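Local coordinates for glycerol dehydratase (Clostridium butyricum, PDB 1R9D), which probably dehydrates glycerol without vitamin B12, as a lyase of the glycyl-radical family related to pyruvate formate-lyase, and is seen here with glycerol bound, at residues E262-F267 with Q290-Y295; L639-I644 with R760-S765; N697-N702 with K730-Q735. All coordinates share one frame; numbering follows the deposited sequence.

Interaction 1 of 3, residues E262-F267 with Q290-Y295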
loop_
_atom_site.group_PDB
_atom_site.type_symbol
_atom_site.label_atom_id
_atom_site.label_comp_id
_atom_site.label_asym_id
_atom_site.label_seq_id
_atom_site.Cartn_x
_atom_site.Cartn_y
_atom_site.Cartn_z
ATOM N N GLU A 262 -20.972 34.465 -10.420
ATOM C CA GLU A 262 -19.708 33.735 -10.453
ATOM C C GLU A 262 -19.629 32.729 -9.305
ATOM O O GLU A 262 -19.158 31.609 -9.490
ATOM C CB GLU A 262 -18.526 34.706 -10.370
ATOM C CG GLU A 262 -18.311 35.524 -11.642
ATOM C CD GLU A 262 -17.269 36.617 -11.477
ATOM O OE1 GLU A 262 -16.998 37.334 -12.469
ATOM O OE2 GLU A 262 -16.726 36.767 -10.358
ATOM N N ALA A 263 -20.091 33.130 -8.125
ATOM C CA ALA A 263 -20.075 32.241 -6.963
ATOM C C ALA A 263 -20.999 31.044 -7.202
ATOM O O ALA A 263 -20.639 29.904 -6.903
ATOM C CB ALA A 263 -20.503 33.003 -5.712
ATOM N N CYS A 264 -22.184 31.297 -7.755
ATOM C CA CYS A 264 -23.138 30.221 -8.035
ATOM C C CYS A 264 -22.603 29.220 -9.054
ATOM O O CYS A 264 -22.772 28.008 -8.900
ATOM C CB CYS A 264 -24.469 30.793 -8.550
ATOM S SG CYS A 264 -25.479 31.618 -7.297
ATOM N N GLN A 265 -21.964 29.721 -10.107
ATOM C CA GLN A 265 -21.432 28.837 -11.136
ATOM C C GLN A 265 -20.228 28.038 -10.644
ATOM O O GLN A 265 -20.110 26.854 -10.941
ATOM C CB GLN A 265 -21.043 29.631 -12.385
ATOM C CG GLN A 265 -20.493 28.750 -13.502
ATOM C CD GLN A 265 -21.517 27.761 -14.030
ATOM O OE1 GLN A 265 -22.430 28.128 -14.775
ATOM N NE2 GLN A 265 -21.374 26.501 -13.645
ATOM N N LEU A 266 -19.338 28.682 -9.897
ATOM C CA LEU A 266 -18.158 27.994 -9.383
ATOM C C LEU A 266 -18.582 26.946 -8.352
ATOM O O LEU A 266 -18.013 25.851 -8.285
ATOM C CB LEU A 266 -17.178 29.001 -8.765
ATOM C CG LEU A 266 -15.872 28.435 -8.188
ATOM C CD1 LEU A 266 -15.216 27.486 -9.179
ATOM C CD2 LEU A 266 -14.940 29.583 -7.845
ATOM N N PHE A 267 -19.592 27.282 -7.554
ATOM C CA PHE A 267 -20.103 26.342 -6.561
ATOM C C PHE A 267 -20.515 25.056 -7.272
ATOM O O PHE A 267 -20.117 23.963 -6.877
ATOM C CB PHE A 267 -21.328 26.912 -5.841
ATOM C CG PHE A 267 -22.141 25.871 -5.128
ATOM C CD1 PHE A 267 -21.728 25.364 -3.899
ATOM C CD2 PHE A 267 -23.290 25.349 -5.718
ATOM C CE1 PHE A 267 -22.448 24.350 -3.272
ATOM C CE2 PHE A 267 -24.014 24.337 -5.101
ATOM C CZ PHE A 267 -23.587 23.836 -3.871
ATOM N N GLN A 290 -24.387 30.450 4.621
ATOM C CA GLN A 290 -23.259 31.099 5.268
ATOM C C GLN A 290 -22.110 31.453 4.323
ATOM O O GLN A 290 -21.544 32.542 4.431
ATOM C CB GLN A 290 -22.750 30.228 6.415
ATOM C CG GLN A 290 -23.818 29.960 7.476
ATOM C CD GLN A 290 -24.404 31.243 8.048
ATOM O OE1 GLN A 290 -23.672 32.109 8.523
ATOM N NE2 GLN A 290 -25.730 31.368 8.004
ATOM N N TYR A 291 -21.754 30.560 3.405
ATOM C CA TYR A 291 -20.658 30.884 2.493
ATOM C C TYR A 291 -21.092 31.590 1.209
ATOM O O TYR A 291 -20.263 32.165 0.508
ATOM C CB TYR A 291 -19.802 29.640 2.170
ATOM C CG TYR A 291 -20.518 28.426 1.613
ATOM C CD1 TYR A 291 -20.976 28.394 0.294
ATOM C CD2 TYR A 291 -20.702 27.284 2.398
ATOM C CE1 TYR A 291 -21.597 27.254 -0.230
ATOM C CE2 TYR A 291 -21.324 26.143 1.886
ATOM C CZ TYR A 291 -21.769 26.133 0.575
ATOM O OH TYR A 291 -22.393 25.011 0.074
ATOM N N MET A 292 -22.385 31.571 0.905
ATOM C CA MET A 292 -22.863 32.240 -0.305
ATOM C C MET A 292 -23.323 33.670 -0.040
ATOM O O MET A 292 -23.282 34.514 -0.937
ATOM C CB MET A 292 -24.016 31.462 -0.947
ATOM C CG MET A 292 -23.634 30.112 -1.532
ATOM S SD MET A 292 -22.352 30.210 -2.814
ATOM C CE MET A 292 -23.332 30.696 -4.263
ATOM N N TYR A 293 -23.747 33.951 1.190
ATOM C CA TYR A 293 -24.237 35.285 1.530
ATOM C C TYR A 293 -23.256 36.429 1.248
ATOM O O TYR A 293 -23.653 37.473 0.723
ATOM C CB TYR A 293 -24.678 35.338 2.997
ATOM C CG TYR A 293 -25.163 36.708 3.419
ATOM C CD1 TYR A 293 -26.340 37.243 2.899
ATOM C CD2 TYR A 293 -24.420 37.485 4.302
ATOM C CE1 TYR A 293 -26.762 38.524 3.247
ATOM C CE2 TYR A 293 -24.830 38.765 4.655
ATOM C CZ TYR A 293 -26.001 39.280 4.125
ATOM O OH TYR A 293 -26.394 40.555 4.461
ATOM N N PRO A 294 -21.971 36.258 1.599
ATOM C CA PRO A 294 -21.009 37.335 1.343
ATOM C C PRO A 294 -20.976 37.791 -0.118
ATOM O O PRO A 294 -20.845 38.981 -0.396
ATOM C CB PRO A 294 -19.690 36.725 1.800
ATOM C CG PRO A 294 -20.122 35.870 2.958
ATOM C CD PRO A 294 -21.352 35.185 2.400
ATOM N N TYR A 295 -21.098 36.853 -1.046
ATOM C CA TYR A 295 -21.086 37.198 -2.463
ATOM C C TYR A 295 -22.373 37.911 -2.867
ATOM O O TYR A 295 -22.357 38.792 -3.727
ATOM C CB TYR A 295 -20.867 35.946 -3.313
ATOM C CG TYR A 295 -19.531 35.292 -3.045
ATOM C CD1 TYR A 295 -19.388 34.337 -2.040
ATOM C CD2 TYR A 295 -18.388 35.679 -3.752
ATOM C CE1 TYR A 295 -18.142 33.786 -1.739
ATOM C CE2 TYR A 295 -17.137 35.134 -3.457
ATOM C CZ TYR A 295 -17.021 34.192 -2.448
ATOM O OH TYR A 295 -15.784 33.676 -2.132
#

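Interaction 2 of 3, residues L639-I644 with R760-S765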
loop_
_atom_site.group_PDB
_atom_site.type_symbol
_atom_site.label_atom_id
_atom_site.label_comp_id
_atom_site.label_asym_id
_atom_site.label_seq_id
_atom_site.Cartn_x
_atom_site.Cartn_y
_atom_site.Cartn_z
ATOM N N LEU A 639 -29.148 6.351 14.327
ATOM C CA LEU A 639 -30.417 5.628 14.351
ATOM C C LEU A 639 -31.351 6.199 13.280
ATOM O O LEU A 639 -32.248 6.979 13.583
ATOM C CB LEU A 639 -31.071 5.746 15.741
ATOM C CG LEU A 639 -30.295 5.180 16.940
ATOM C CD1 LEU A 639 -30.942 5.658 18.226
ATOM C CD2 LEU A 639 -30.260 3.652 16.885
ATOM N N TYR A 640 -31.106 5.831 12.021
ATOM C CA TYR A 640 -31.933 6.280 10.895
ATOM C C TYR A 640 -31.999 5.126 9.893
ATOM O O TYR A 640 -31.109 4.274 9.868
ATOM C CB TYR A 640 -31.386 7.576 10.282
ATOM C CG TYR A 640 -30.040 7.499 9.597
ATOM C CD1 TYR A 640 -29.928 7.021 8.292
ATOM C CD2 TYR A 640 -28.891 7.972 10.228
ATOM C CE1 TYR A 640 -28.697 7.024 7.625
ATOM C CE2 TYR A 640 -27.659 7.980 9.576
ATOM C CZ TYR A 640 -27.568 7.508 8.279
ATOM O OH TYR A 640 -26.350 7.529 7.635
ATOM N N PRO A 641 -33.032 5.094 9.031
ATOM C CA PRO A 641 -33.073 3.951 8.124
ATOM C C PRO A 641 -33.115 4.134 6.614
ATOM O O PRO A 641 -33.122 3.135 5.895
ATOM C CB PRO A 641 -34.348 3.270 8.568
ATOM C CG PRO A 641 -35.282 4.485 8.641
ATOM C CD PRO A 641 -34.395 5.626 9.223
ATOM N N SER A 642 -33.162 5.367 6.129
ATOM C CA SER A 642 -33.311 5.578 4.687
ATOM C C SER A 642 -34.620 4.830 4.380
ATOM O O SER A 642 -35.637 5.104 5.017
ATOM C CB SER A 642 -32.144 4.971 3.909
ATOM O OG SER A 642 -32.219 5.354 2.544
ATOM N N SER A 643 -34.615 3.890 3.436
ATOM C CA SER A 643 -35.840 3.136 3.147
ATOM C C SER A 643 -35.684 1.656 3.504
ATOM O O SER A 643 -36.545 0.838 3.175
ATOM C CB SER A 643 -36.232 3.269 1.662
ATOM O OG SER A 643 -35.251 2.722 0.785
ATOM N N ILE A 644 -34.607 1.319 4.212
ATOM C CA ILE A 644 -34.325 -0.071 4.550
ATOM C C ILE A 644 -35.208 -0.736 5.606
ATOM O O ILE A 644 -35.177 -1.958 5.745
ATOM C CB ILE A 644 -32.835 -0.251 4.957
ATOM C CG1 ILE A 644 -32.389 -1.691 4.680
ATOM C CG2 ILE A 644 -32.647 0.056 6.444
ATOM C CD1 ILE A 644 -30.886 -1.910 4.817
ATOM N N ARG A 760 -42.121 12.775 1.719
ATOM C CA ARG A 760 -40.983 12.556 2.601
ATOM C C ARG A 760 -40.878 11.070 2.925
ATOM O O ARG A 760 -41.860 10.453 3.343
ATOM C CB ARG A 760 -41.175 13.332 3.905
ATOM C CG ARG A 760 -39.928 13.433 4.747
ATOM C CD ARG A 760 -38.884 14.241 4.002
ATOM N NE ARG A 760 -37.721 14.523 4.824
ATOM C CZ ARG A 760 -36.696 15.269 4.431
ATOM N NH1 ARG A 760 -36.688 15.808 3.217
ATOM N NH2 ARG A 760 -35.685 15.483 5.256
ATOM N N VAL A 761 -39.698 10.494 2.722
ATOM C CA VAL A 761 -39.481 9.092 3.037
ATOM C C VAL A 761 -38.859 9.055 4.440
ATOM O O VAL A 761 -39.565 8.838 5.425
ATOM C CB VAL A 761 -38.542 8.417 2.004
ATOM C CG1 VAL A 761 -38.382 6.942 2.330
ATOM C CG2 VAL A 761 -39.121 8.570 0.597
ATOM N N ALA A 762 -37.552 9.291 4.536
ATOM C CA ALA A 762 -36.870 9.307 5.832
ATOM C C ALA A 762 -35.540 10.042 5.717
ATOM O O ALA A 762 -34.529 9.448 5.348
ATOM C CB ALA A 762 -36.644 7.877 6.329
ATOM N N GLY A 763 -35.541 11.335 6.033
ATOM C CA GLY A 763 -34.322 12.116 5.936
ATOM C C GLY A 763 -34.156 12.685 4.539
ATOM O O GLY A 763 -33.194 13.404 4.250
ATOM N N TYR A 764 -35.105 12.360 3.667
ATOM C CA TYR A 764 -35.079 12.841 2.291
ATOM C C TYR A 764 -36.470 12.735 1.698
ATOM O O TYR A 764 -37.293 11.946 2.163
ATOM C CB TYR A 764 -34.108 12.014 1.437
ATOM C CG TYR A 764 -34.551 10.591 1.121
ATOM C CD1 TYR A 764 -34.981 10.237 -0.167
ATOM C CD2 TYR A 764 -34.489 9.589 2.085
ATOM C CE1 TYR A 764 -35.323 8.914 -0.475
ATOM C CE2 TYR A 764 -34.833 8.269 1.787
ATOM C CZ TYR A 764 -35.243 7.938 0.504
ATOM O OH TYR A 764 -35.537 6.625 0.208
ATOM N N SER A 765 -36.721 13.535 0.669
ATOM C CA SER A 765 -38.003 13.516 -0.015
ATOM C C SER A 765 -37.800 12.821 -1.355
ATOM O O SER A 765 -36.667 12.676 -1.821
ATOM C CB SER A 765 -38.517 14.942 -0.219
ATOM O OG SER A 765 -38.822 15.553 1.028
HETATM O O HOH W 1 -32.906 8.087 6.868
#

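Interaction 3 of 3, residues N697-N702 with K730-Q735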
loop_
_atom_site.group_PDB
_atom_site.type_symbol
_atom_site.label_atom_id
_atom_site.label_comp_id
_atom_site.label_asym_id
_atom_site.label_seq_id
_atom_site.Cartn_x
_atom_site.Cartn_y
_atom_site.Cartn_z
ATOM N N ASN A 697 -24.153 10.144 15.343
ATOM C CA ASN A 697 -24.151 10.059 13.893
ATOM C C ASN A 697 -25.562 10.420 13.439
ATOM O O ASN A 697 -25.870 10.408 12.248
ATOM C CB ASN A 697 -23.765 8.665 13.405
ATOM C CG ASN A 697 -23.364 8.664 11.942
ATOM O OD1 ASN A 697 -22.581 9.513 11.512
ATOM N ND2 ASN A 697 -23.891 7.713 11.170
ATOM N N GLY A 698 -26.419 10.731 14.411
ATOM C CA GLY A 698 -27.777 11.156 14.110
ATOM C C GLY A 698 -28.943 10.206 14.335
ATOM O O GLY A 698 -28.815 8.995 14.204
ATOM N N THR A 699 -30.090 10.775 14.691
ATOM C CA THR A 699 -31.307 9.993 14.891
ATOM C C THR A 699 -32.375 10.673 14.046
ATOM O O THR A 699 -32.339 11.889 13.856
ATOM C CB THR A 699 -31.752 9.959 16.377
ATOM O OG1 THR A 699 -32.245 11.244 16.765
ATOM C CG2 THR A 699 -30.582 9.579 17.275
ATOM N N LEU A 700 -33.323 9.895 13.535
ATOM C CA LEU A 700 -34.359 10.444 12.666
ATOM C C LEU A 700 -35.776 10.220 13.194
ATOM O O LEU A 700 -36.169 9.093 13.490
ATOM C CB LEU A 700 -34.206 9.825 11.274
ATOM C CG LEU A 700 -35.068 10.332 10.114
ATOM C CD1 LEU A 700 -34.292 10.179 8.826
ATOM C CD2 LEU A 700 -36.370 9.557 10.055
ATOM N N PHE A 701 -36.539 11.303 13.281
ATOM C CA PHE A 701 -37.908 11.244 13.781
ATOM C C PHE A 701 -38.911 11.767 12.744
ATOM O O PHE A 701 -38.870 12.935 12.370
ATOM C CB PHE A 701 -37.980 12.047 15.089
ATOM C CG PHE A 701 -39.339 12.062 15.743
ATOM C CD1 PHE A 701 -40.242 11.019 15.551
ATOM C CD2 PHE A 701 -39.693 13.108 16.590
ATOM C CE1 PHE A 701 -41.486 11.020 16.197
ATOM C CE2 PHE A 701 -40.936 13.116 17.245
ATOM C CZ PHE A 701 -41.827 12.072 17.045
ATOM N N ASN A 702 -39.794 10.882 12.279
ATOM C CA ASN A 702 -40.820 11.227 11.288
ATOM C C ASN A 702 -42.190 11.391 11.929
ATOM O O ASN A 702 -42.582 10.586 12.774
ATOM C CB ASN A 702 -40.993 10.113 10.248
ATOM C CG ASN A 702 -40.128 10.286 9.017
ATOM O OD1 ASN A 702 -39.973 11.390 8.491
ATOM N ND2 ASN A 702 -39.589 9.175 8.525
ATOM N N LYS A 730 -34.568 17.770 24.498
ATOM C CA LYS A 730 -33.343 17.182 23.965
ATOM C C LYS A 730 -33.487 16.229 22.785
ATOM O O LYS A 730 -32.700 15.295 22.640
ATOM C CB LYS A 730 -32.548 16.501 25.090
ATOM C CG LYS A 730 -32.208 17.437 26.252
ATOM C CD LYS A 730 -31.488 18.682 25.766
ATOM C CE LYS A 730 -31.189 19.646 26.907
ATOM N NZ LYS A 730 -30.582 20.901 26.383
ATOM N N GLY A 731 -34.493 16.462 21.944
ATOM C CA GLY A 731 -34.659 15.644 20.756
ATOM C C GLY A 731 -33.612 16.120 19.761
ATOM O O GLY A 731 -33.180 17.273 19.831
ATOM N N PHE A 732 -33.226 15.254 18.828
ATOM C CA PHE A 732 -32.184 15.549 17.840
ATOM C C PHE A 732 -32.688 16.182 16.539
ATOM O O PHE A 732 -32.169 17.210 16.084
ATOM C CB PHE A 732 -31.459 14.238 17.505
ATOM C CG PHE A 732 -30.139 14.413 16.804
ATOM C CD1 PHE A 732 -28.945 14.249 17.501
ATOM C CD2 PHE A 732 -30.087 14.691 15.441
ATOM C CE1 PHE A 732 -27.712 14.356 16.851
ATOM C CE2 PHE A 732 -28.858 14.801 14.778
ATOM C CZ PHE A 732 -27.670 14.632 15.487
ATOM N N HIS A 733 -33.689 15.547 15.944
ATOM C CA HIS A 733 -34.245 15.989 14.669
ATOM C C HIS A 733 -35.712 15.599 14.513
ATOM O O HIS A 733 -36.172 14.643 15.127
ATOM C CB HIS A 733 -33.425 15.354 13.527
ATOM C CG HIS A 733 -34.230 15.002 12.310
ATOM N ND1 HIS A 733 -35.095 13.928 12.267
ATOM C CD2 HIS A 733 -34.323 15.604 11.101
ATOM C CE1 HIS A 733 -35.686 13.886 11.086
ATOM N NE2 HIS A 733 -35.236 14.892 10.359
ATOM N N VAL A 734 -36.436 16.352 13.689
ATOM C CA VAL A 734 -37.826 16.037 13.398
ATOM C C VAL A 734 -38.174 16.623 12.025
ATOM O O VAL A 734 -37.616 17.641 11.613
ATOM C CB VAL A 734 -38.787 16.573 14.504
ATOM C CG1 VAL A 734 -38.845 18.092 14.477
ATOM C CG2 VAL A 734 -40.177 15.956 14.326
ATOM N N GLN A 735 -39.068 15.956 11.304
ATOM C CA GLN A 735 -39.481 16.421 9.984
ATOM C C GLN A 735 -40.925 15.976 9.795
ATOM O O GLN A 735 -41.361 15.020 10.438
ATOM C CB GLN A 735 -38.580 15.818 8.912
ATOM C CG GLN A 735 -38.609 14.309 8.866
ATOM C CD GLN A 735 -37.486 13.733 8.038
ATOM O OE1 GLN A 735 -37.525 12.562 7.650
ATOM N NE2 GLN A 735 -36.465 14.543 7.776
HETATM O O HOH W 2 -34.661 12.886 16.631
#

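Interaction 1 of 3, residues E262-F267 with Q290-Y295
A263, C264 and F267, on one side of helix 260-277, pack against Y291, M292 and Y295 of helix 288-298, a roughly antiparallel helix pair in the pyruvate formate lyase-like part of the chain. The short axis segments run 146° apart and approach to 10.2 Å, a wide spacing that long side chains of the second helix bridge. M292 does so with its methyl: the chain is bent at chi2 (-59°) and chi3 (-81°), and CE ends 3.7 Å from the backbone N of C264 and 3.8 Å from C264 SG. A263 turns its CB to the face of the Y295 ring, a CH-pi contact with CB 4.1 Å from the ring centroid. One turn further along the first helix and one turn back along the second, F267 and Y291 cross at about a right angle, and Y291 OH lies 3.4 Å from F267 CE1. That hydroxyl is hydrogen-bonded to P285 O, while the F267 ring also meets F288 edge-to-face. L173 of helix 169-190 touches Y291, M292 and Y295. The cohesion between these segments is apolar, resting on a thioether methyl, an alanine methyl and aromatic rings, with the phenol of Y291 satisfied by the chain just before its own helix.

Interaction 2 of 3, residues L639-I644 with R760-S765
S642 and S643, in a type II' turn from P641 to I644, meet A762 and Y764 of the loop that carries G763, the predicted glycyl-radical site; the radical itself is absent here. S642 does so mainly with its backbone: the A762 methyl points at the turn and comes 3.2 Å from S642 O, with P641 CD more loosely against the same CB. The phenol of Y764 reaches across beside the two serines: its CG stands between the backbone N and carbonyl carbon (chi1 71°), OH lies 3.7 Å from S643 CB, and CE2 approaches S642 OG obliquely at 4.0 Å. V761 CB sits over one face of this ring, 3.6 Å above its plane, and Y339 meets it edge-to-face. The three hydroxyls bond to the neighbouring 331-334 backbone: S642 OG to H332 O, S643 OG to K331 O and Y764 OH to G334 O. Between the backbones one water accepts from S642 N at 2.8 Å and donates to A762 O at 2.6 Å. The R760 guanidinium lies against the peptide joining G763 and Y764, and its NH1 gives a straight, in-plane bond to S765 OG (3.1 Å, 168°). Bound glycerol lies about 4 Å from the S642 side chain. A water bridge and van der Waals contacts, chiefly the A762 methyl against S642 O, thus join the G763 loop to the turn beside the ligand, without direct hydrogen bonds between them, while a third segment satisfies the buried hydroxyls.

Interaction 3 of 3, residues N697-N702 with K730-Q735
G698 CA and T699 N lie over one face of the F732 ring, and the H733 imidazole receives the backbone N-H of F701 at its edge. G698 CA stands 3.7 Å above the F732 plane, displaced toward the rim, in a CH-pi contact. The H733 bond is nearly straight, F701 N to ND1 3.2 Å at 171°, with the donor in the ring plane; L700 runs alongside, its CG 3.7 Å from H733 CE1. H733 O lies at the edge of the F701 ring, while F701 CD2 rests 3.7 Å from V734 CG2. Strand 733-738 pairs parallel with the start of strand 702-705: Q735 N bonds to F701 O at 3.2 Å, and N702 faces Q735 across the bridge. Before the strands pair, a water takes the H733 N-H and bonds to T699 OG1, a hydroxyl also held by H692 ND1 and packed close to F732 CB. N702 ND2 bonds to D667 OD1. T699 N and T699 O, buried here, find no hydrogen-bond partner. The F701 bond is consistent with ND1 carrying no proton, so that the side chain of H733 supplies an acceptor where the parallel backbones are only beginning to pair, at the edge of the five-stranded sheet.

How the interactions relate
Interaction 1 comes first along the chain: 262-267 meets 290-295 after a short excursion and closes before the others open, joining two helices of the pyruvate formate lyase-like region. Interaction 2 then spans from 639-644 to 760-765, linking the loop before helix 644-650 with the loop around G763. Interaction 3 falls within this span, where 697-702 and 730-735 close a smaller loop through helix 712-728. Interactions 2 and 3 touch: L639 N is 2.7 Å from G698 O, a probable hydrogen bond, and L700 CD1 lies 3.3 Å from G763 N. Together they set the sheet edge beside the loop of the predicted glycyl-radical site. Interaction 1 stands apart, its centre 29 Å from each of theirs.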